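Local coordinates for polysaccharide deacetylase-like protein (Bacillus anthracis, PDB 4V33) that probably acts as a zinc-dependent deacetylase of cell-wall polysaccharides and is required for osmotic stability and maintenance of cell shape, at residues 215-218 / 219-223; 248-251 / 252-256; 304-307 / 308-312. One frame throughout, in Å; residues are numbered along the deposited sequence.

Interaction 1. Residues 215-218 / 219-223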
loop_
_atom_site.group_PDB
_atom_site.type_symbol
_atom_site.label_atom_id
_atom_site.label_comp_id
_atom_site.label_asym_id
_atom_site.label_seq_id
_atom_site.Cartn_x
_atom_site.Cartn_y
_atom_site.Cartn_z
ATOM N N PHE A 215 -15.662 10.853 -3.904
ATOM C CA PHE A 215 -14.763 11.904 -4.359
ATOM C C PHE A 215 -14.983 13.206 -3.585
ATOM O O PHE A 215 -14.038 13.801 -3.057
ATOM C CB PHE A 215 -14.980 12.098 -5.869
ATOM C CG PHE A 215 -14.228 13.252 -6.467
ATOM C CD1 PHE A 215 -12.865 13.410 -6.254
ATOM C CD2 PHE A 215 -14.887 14.162 -7.283
ATOM C CE1 PHE A 215 -12.180 14.471 -6.817
ATOM C CE2 PHE A 215 -14.204 15.228 -7.853
ATOM C CZ PHE A 215 -12.848 15.379 -7.622
ATOM N N HIS A 216 -16.232 13.643 -3.508
ATOM C CA HIS A 216 -16.556 14.876 -2.802
ATOM C C HIS A 216 -16.228 14.807 -1.311
ATOM O O HIS A 216 -15.777 15.792 -0.731
ATOM C CB HIS A 216 -18.026 15.233 -3.018
ATOM C CG HIS A 216 -18.356 15.556 -4.440
ATOM N ND1 HIS A 216 -19.599 15.327 -4.987
ATOM C CD2 HIS A 216 -17.604 16.095 -5.428
ATOM C CE1 HIS A 216 -19.598 15.704 -6.254
ATOM N NE2 HIS A 216 -18.398 16.174 -6.547
ATOM N N VAL A 217 -16.449 13.650 -0.693
ATOM C CA VAL A 217 -16.110 13.468 0.719
ATOM C C VAL A 217 -14.599 13.573 0.907
ATOM O O VAL A 217 -14.113 14.223 1.836
ATOM C CB VAL A 217 -16.616 12.112 1.244
ATOM C CG1 VAL A 217 -15.938 11.749 2.559
ATOM C CG2 VAL A 217 -18.140 12.132 1.401
ATOM N N LEU A 218 -13.847 12.934 0.016
ATOM C CA LEU A 218 -12.392 13.015 0.092
ATOM C C LEU A 218 -11.860 14.440 -0.134
ATOM O O LEU A 218 -10.908 14.870 0.532
ATOM C CB LEU A 218 -11.746 12.006 -0.862
ATOM C CG LEU A 218 -11.984 10.538 -0.491
ATOM C CD1 LEU A 218 -11.390 9.620 -1.567
ATOM C CD2 LEU A 218 -11.398 10.221 0.887
ATOM N N GLN A 219 -12.481 15.181 -1.049
ATOM C CA GLN A 219 -12.119 16.584 -1.250
ATOM C C GLN A 219 -12.361 17.409 0.014
ATOM O O GLN A 219 -11.568 18.285 0.359
ATOM C CB GLN A 219 -12.925 17.195 -2.393
ATOM C CG GLN A 219 -12.512 16.734 -3.770
ATOM C CD GLN A 219 -13.307 17.430 -4.848
ATOM O OE1 GLN A 219 -14.529 17.314 -4.899
ATOM N NE2 GLN A 219 -12.623 18.183 -5.698
ATOM N N LYS A 220 -13.465 17.121 0.696
ATOM C CA LYS A 220 -13.800 17.834 1.921
ATOM C C LYS A 220 -12.768 17.571 3.016
ATOM O O LYS A 220 -12.305 18.500 3.679
ATOM C CB LYS A 220 -15.193 17.433 2.406
ATOM C CG LYS A 220 -15.582 18.054 3.739
ATOM C CD LYS A 220 -16.920 17.531 4.229
ATOM C CE LYS A 220 -17.227 18.055 5.631
ATOM N NZ LYS A 220 -18.512 17.518 6.155
ATOM N N LEU A 221 -12.409 16.303 3.197
ATOM C CA LEU A 221 -11.509 15.920 4.282
ATOM C C LEU A 221 -10.064 16.320 4.008
ATOM O O LEU A 221 -9.267 16.488 4.935
ATOM C CB LEU A 221 -11.605 14.415 4.555
ATOM C CG LEU A 221 -12.952 13.960 5.129
ATOM C CD1 LEU A 221 -12.992 12.448 5.308
ATOM C CD2 LEU A 221 -13.237 14.666 6.443
ATOM N N LYS A 222 -9.734 16.464 2.729
ATOM C CA LYS A 222 -8.398 16.876 2.327
ATOM C C LYS A 222 -8.056 18.241 2.909
ATOM O O LYS A 222 -8.856 19.175 2.838
ATOM C CB LYS A 222 -8.289 16.902 0.799
ATOM C CG LYS A 222 -6.933 17.362 0.271
ATOM C CD LYS A 222 -6.867 17.175 -1.242
ATOM C CE LYS A 222 -5.583 17.744 -1.827
ATOM N NZ LYS A 222 -4.377 17.024 -1.339
ATOM N N ASP A 223 -6.869 18.343 3.501
ATOM C CA ASP A 223 -6.369 19.620 4.012
ATOM C C ASP A 223 -4.841 19.621 4.064
ATOM O O ASP A 223 -4.204 18.778 3.432
ATOM C CB ASP A 223 -6.992 19.973 5.372
ATOM C CG ASP A 223 -6.640 18.982 6.477
ATOM O OD1 ASP A 223 -5.643 18.236 6.362
ATOM O OD2 ASP A 223 -7.364 18.971 7.493
#

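Interaction 2. Residues 248-251 / 252-256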
loop_
_atom_site.group_PDB
_atom_site.type_symbol
_atom_site.label_atom_id
_atom_site.label_comp_id
_atom_site.label_asym_id
_atom_site.label_seq_id
_atom_site.Cartn_x
_atom_site.Cartn_y
_atom_site.Cartn_z
ATOM N N SER A 248 -16.098 13.059 -18.124
ATOM C CA SER A 248 -15.812 14.268 -17.354
ATOM C C SER A 248 -15.631 13.977 -15.863
ATOM O O SER A 248 -14.785 14.596 -15.217
ATOM C CB SER A 248 -16.871 15.352 -17.590
ATOM O OG SER A 248 -18.153 14.929 -17.170
ATOM N N ASP A 249 -16.408 13.038 -15.320
ATOM C CA ASP A 249 -16.248 12.636 -13.917
ATOM C C ASP A 249 -14.852 12.079 -13.687
ATOM O O ASP A 249 -14.167 12.443 -12.733
ATOM C CB ASP A 249 -17.244 11.536 -13.523
ATOM C CG ASP A 249 -18.671 12.027 -13.442
ATOM O OD1 ASP A 249 -18.891 13.238 -13.256
ATOM O OD2 ASP A 249 -19.579 11.180 -13.555
ATOM N N ILE A 250 -14.445 11.163 -14.557
ATOM C CA ILE A 250 -13.138 10.536 -14.435
ATOM C C ILE A 250 -12.021 11.573 -14.524
ATOM O O ILE A 250 -11.060 11.529 -13.757
ATOM C CB ILE A 250 -12.957 9.446 -15.507
ATOM C CG1 ILE A 250 -13.844 8.249 -15.163
ATOM C CG2 ILE A 250 -11.495 9.024 -15.606
ATOM C CD1 ILE A 250 -13.952 7.227 -16.278
ATOM N N LYS A 251 -12.150 12.512 -15.453
ATOM C CA LYS A 251 -11.124 13.534 -15.604
ATOM C C LYS A 251 -11.033 14.410 -14.353
ATOM O O LYS A 251 -9.942 14.752 -13.911
ATOM C CB LYS A 251 -11.355 14.359 -16.874
ATOM C CG LYS A 251 -10.919 13.628 -18.147
ATOM C CD LYS A 251 -11.301 14.397 -19.406
ATOM C CE LYS A 251 -10.529 13.904 -20.626
ATOM N NZ LYS A 251 -10.721 12.448 -20.878
ATOM N N GLU A 252 -12.175 14.735 -13.758
ATOM C CA GLU A 252 -12.184 15.508 -12.520
ATOM C C GLU A 252 -11.505 14.727 -11.389
ATOM O O GLU A 252 -10.698 15.274 -10.630
ATOM C CB GLU A 252 -13.621 15.870 -12.140
ATOM C CG GLU A 252 -13.756 16.863 -11.006
ATOM C CD GLU A 252 -15.199 17.292 -10.784
ATOM O OE1 GLU A 252 -16.039 17.057 -11.678
ATOM O OE2 GLU A 252 -15.491 17.866 -9.715
ATOM N N MET A 253 -11.823 13.443 -11.288
ATOM C CA MET A 253 -11.270 12.596 -10.234
ATOM C C MET A 253 -9.763 12.446 -10.378
ATOM O O MET A 253 -9.023 12.533 -9.399
ATOM C CB MET A 253 -11.940 11.223 -10.259
ATOM C CG MET A 253 -13.390 11.262 -9.819
ATOM S SD MET A 253 -14.315 9.789 -10.291
ATOM C CE MET A 253 -13.749 8.647 -9.043
ATOM N N VAL A 254 -9.309 12.224 -11.605
ATOM C CA VAL A 254 -7.885 12.075 -11.862
ATOM C C VAL A 254 -7.136 13.405 -11.738
ATOM O O VAL A 254 -6.084 13.475 -11.099
ATOM C CB VAL A 254 -7.639 11.432 -13.240
ATOM C CG1 VAL A 254 -6.167 11.488 -13.605
ATOM C CG2 VAL A 254 -8.140 9.996 -13.237
ATOM N N ASP A 255 -7.677 14.469 -12.329
ATOM C CA ASP A 255 -6.982 15.759 -12.316
ATOM C C ASP A 255 -6.806 16.325 -10.905
ATOM O O ASP A 255 -5.876 17.100 -10.656
ATOM C CB ASP A 255 -7.691 16.787 -13.202
ATOM C CG ASP A 255 -7.597 16.459 -14.683
ATOM O OD1 ASP A 255 -6.861 15.516 -15.059
ATOM O OD2 ASP A 255 -8.261 17.158 -15.476
ATOM N N SER A 256 -7.690 15.933 -9.989
ATOM C CA SER A 256 -7.637 16.409 -8.604
ATOM C C SER A 256 -6.430 15.861 -7.857
ATOM O O SER A 256 -6.071 16.367 -6.794
ATOM C CB SER A 256 -8.898 15.993 -7.843
ATOM O OG SER A 256 -8.889 14.595 -7.573
#

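Interaction 3. Residues 304-307 / 308-312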
loop_
_atom_site.group_PDB
_atom_site.type_symbol
_atom_site.label_atom_id
_atom_site.label_comp_id
_atom_site.label_asym_id
_atom_site.label_seq_id
_atom_site.Cartn_x
_atom_site.Cartn_y
_atom_site.Cartn_z
ATOM N N GLY A 304 -14.404 -11.662 -7.556
ATOM C CA GLY A 304 -13.294 -12.292 -6.860
ATOM C C GLY A 304 -12.897 -13.623 -7.487
ATOM O O GLY A 304 -12.176 -14.416 -6.875
ATOM N N HIS A 305 -13.370 -13.888 -8.705
ATOM C CA HIS A 305 -13.125 -15.189 -9.324
ATOM C C HIS A 305 -11.761 -15.245 -9.984
ATOM O O HIS A 305 -11.464 -14.472 -10.895
ATOM C CB HIS A 305 -14.208 -15.522 -10.348
ATOM C CG HIS A 305 -15.524 -15.880 -9.734
ATOM N ND1 HIS A 305 -16.634 -16.185 -10.491
ATOM C CD2 HIS A 305 -15.910 -15.977 -8.439
ATOM C CE1 HIS A 305 -17.649 -16.459 -9.689
ATOM N NE2 HIS A 305 -17.237 -16.343 -8.440
ATOM N N VAL A 306 -10.929 -16.165 -9.518
ATOM C CA VAL A 306 -9.564 -16.248 -10.017
ATOM C C VAL A 306 -9.033 -17.668 -9.869
ATOM O O VAL A 306 -9.416 -18.397 -8.954
ATOM C CB VAL A 306 -8.650 -15.210 -9.298
ATOM C CG1 VAL A 306 -8.726 -15.376 -7.780
ATOM C CG2 VAL A 306 -7.207 -15.296 -9.801
ATOM N N ASP A 307 -8.193 -18.070 -10.813
ATOM C CA ASP A 307 -7.480 -19.334 -10.731
ATOM C C ASP A 307 -6.109 -19.128 -11.370
ATOM O O ASP A 307 -5.792 -18.015 -11.793
ATOM C CB ASP A 307 -8.276 -20.474 -11.382
ATOM C CG ASP A 307 -8.613 -20.216 -12.848
ATOM O OD1 ASP A 307 -7.867 -19.492 -13.539
ATOM O OD2 ASP A 307 -9.627 -20.775 -13.326
ATOM N N ASP A 308 -5.293 -20.175 -11.433
ATOM C CA ASP A 308 -3.937 -20.024 -11.950
ATOM C C ASP A 308 -3.915 -19.536 -13.398
ATOM O O ASP A 308 -3.048 -18.747 -13.777
ATOM C CB ASP A 308 -3.150 -21.333 -11.828
ATOM C CG ASP A 308 -2.755 -21.646 -10.396
ATOM O OD1 ASP A 308 -2.852 -20.748 -9.532
ATOM O OD2 ASP A 308 -2.333 -22.798 -10.141
ATOM N N LYS A 309 -4.867 -20.009 -14.199
ATOM C CA LYS A 309 -4.975 -19.587 -15.591
ATOM C C LYS A 309 -5.246 -18.087 -15.685
ATOM O O LYS A 309 -4.629 -17.386 -16.486
ATOM C CB LYS A 309 -6.081 -20.367 -16.307
ATOM C CG LYS A 309 -6.487 -19.788 -17.655
ATOM C CD LYS A 309 -5.467 -20.096 -18.727
ATOM C CE LYS A 309 -5.835 -19.460 -20.062
ATOM N NZ LYS A 309 -4.699 -19.498 -21.022
ATOM N N VAL A 310 -6.174 -17.605 -14.866
ATOM C CA VAL A 310 -6.514 -16.185 -14.849
ATOM C C VAL A 310 -5.335 -15.338 -14.385
ATOM O O VAL A 310 -5.076 -14.277 -14.952
ATOM C CB VAL A 310 -7.762 -15.902 -13.984
ATOM C CG1 VAL A 310 -7.997 -14.395 -13.813
ATOM C CG2 VAL A 310 -8.987 -16.556 -14.612
ATOM N N VAL A 311 -4.624 -15.799 -13.356
ATOM C CA VAL A 311 -3.435 -15.085 -12.889
ATOM C C VAL A 311 -2.401 -14.973 -14.005
ATOM O O VAL A 311 -1.834 -13.903 -14.229
ATOM C CB VAL A 311 -2.789 -15.752 -11.649
ATOM C CG1 VAL A 311 -1.452 -15.087 -11.312
ATOM C CG2 VAL A 311 -3.712 -15.658 -10.454
ATOM N N ALA A 312 -2.164 -16.071 -14.713
ATOM C CA ALA A 312 -1.183 -16.053 -15.791
ATOM C C ALA A 312 -1.568 -15.093 -16.919
ATOM O O ALA A 312 -0.702 -14.424 -17.489
ATOM C CB ALA A 312 -0.953 -17.445 -16.326
#

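Interaction 1. Residues 215-218 / 219-223
The amide of Gln219 lies flat over one face of the Phe215 ring, one helical turn on, the two planes only 18° apart. Its carbon CD stands 3.5 Å above the ring plane, displaced from the centre toward the rim, and NE2 comes to 3.4 Å from Phe215 CZ. Nearer the backbone, Gln219 CG adds a CH-pi contact, 4.2 Å from the centroid of the Phe215 ring. The phenyl ring reaches this place because its CG is anti to the backbone N (chi1 174°), which tilts the ring toward the following turn, while the extended Gln219 chain runs back to meet it. At the other end of the amide, OE1 sits in the plane of the His216 imidazole, at its edge, 3.3 Å from His216 CD2; ring and amide are nearly coplanar there. One flat amide thus bridges a buried phenyl ring and an exposed imidazole.

The apolar pairing is lighter: Val217 CG1 and Leu221 CD1 lie side by side, 4.1 Å apart, pointing the same way.

Backbone hydrogen bonds tie the turns together. Gln219 N donates to Phe215 O at 2.9 Å, and the series ends with Lys222 N to Leu218 O at 3.0 Å, just where Lys222 leaves helical geometry.

Lys220 NZ makes a salt bridge to Glu171. Helix 211-221 connects strands 199-206 and 230-234 in a beta-alpha-beta unit; Val217, Leu218 and Leu221 pack on helix 167-179, whereas Phe215 rests on helix 247-255.

Interaction 2. Residues 248-251 / 252-256
Ile250 and Val254 make the apolar side-chain pair of this helix, CG2 of Ile250 lying 4.2 Å from CG2 of Val254 one turn later. Val254 CG2 also rests on the backbone of the preceding turn, 3.3 Å from Ile250 O; that methyl is anti to the carbonyl carbon and therefore hangs back toward it. Met253 behaves in the same way: its CG, at 3.2 Å, and its SD both lie on Asp249 O, and the bend at chi3 (78°) sets only the terminal methyl CE. These three side chains form the buried side, where Ile250 and Val254 reach Met261 and Met253 reaches Phe259, both on strand 259-263. Asp249 is buried as well; its OD2 is in a salt bridge with Lys209, and its OD1 lies near the like-charged OE1 of Glu252, not in contact with it.

Helix 247-255 is the crossover of a beta-alpha-beta unit between parallel strands 230-234 and 259-263, and its i to i+4 bonds are regular, from Glu252 N to Ser248 O at 3.0 Å to Asp255 N to Lys251 O at 2.8 Å. Ser256 closes the stretch with OG donating to Met253 O at 2.8 Å, from above the carbonyl plane.

On the exposed side the ends of Lys251 and Asp255 are looser. Their side chains come no nearer than Lys251 CB to Asp255 OD2, 4.4 Å, and the ammonium group bonds instead to the carbonyl of Ile291. The Asp255 carboxylate is nonetheless close to its own helix backbone, CG being 3.0 Å from Lys251 O. Glu252 extends toward Met212 and Phe215 of helix 211-221.

Interaction 3. Residues 304-307 / 308-312
From an extended backbone at Val306 and Asp307 the chain turns directly into helix 308-315, and Val311 N closes the first turn on Asp307 O at 3.0 Å. Asp307 is the N-cap of this helix. Its carboxylate oxygen OD1 accepts from Val310 N at 2.9 Å, a nearly straight bond (163° at the hydrogen) that meets the oxygen nearly along its C-O axis. The geometry depends on a chi1 of 58°, which sets CG between the backbone N and the carbonyl carbon and folds the carboxylate over the opening turn. OD1 thereby also lies 3.4 Å from Lys309 CB. A negative carboxylate at this end of the helix would be expected to interact favourably with the helix dipole. One polar group pays for the entry: Asp307 N is buried by the contact and has no partner in the model.

Lys309 turns away from the cap, its chain bent at chi2, and forms a salt bridge with Glu313 one turn further along. Val306 supplies the apolar half: its side chain runs obliquely across those of Val310 and Val311, touching them with CG2. Tyr301 touches both Val306 and Val310, while Tyr277 of helix 277-292 packs against Val310 and Lys309. The loop entering the helix follows strand 298-300 of the parallel sheet, and the Val306 side chain is about 13 Å from the bound zinc ion. At the valine cluster, Val306 CG2 approaches Val311 CG2 to 3.6 Å, closer than its 4.2 Å to Val310 CG1.

All three contacts belong to the polysaccharide deacetylase domain and follow one another along the chain without overlap. Interactions 1 and 2 lie on successive helices, 211-221 and 247-255, of consecutive beta-alpha-beta units that share strand 230-234. Their centres are 14 Å apart and they touch directly: Phe215 packs on Glu252, Met253 and Ser256, with Phe215 CE1 3.4 Å from Ser256 OG. Interaction 3 stands apart, at the start of helix 308-315, its centre 35 Å from that of interaction 1 and 31 Å from that of interaction 2. Two neighbouring crossover helices are thus joined on one flank of the zinc-bearing domain, while the capped helix start lies well away from them.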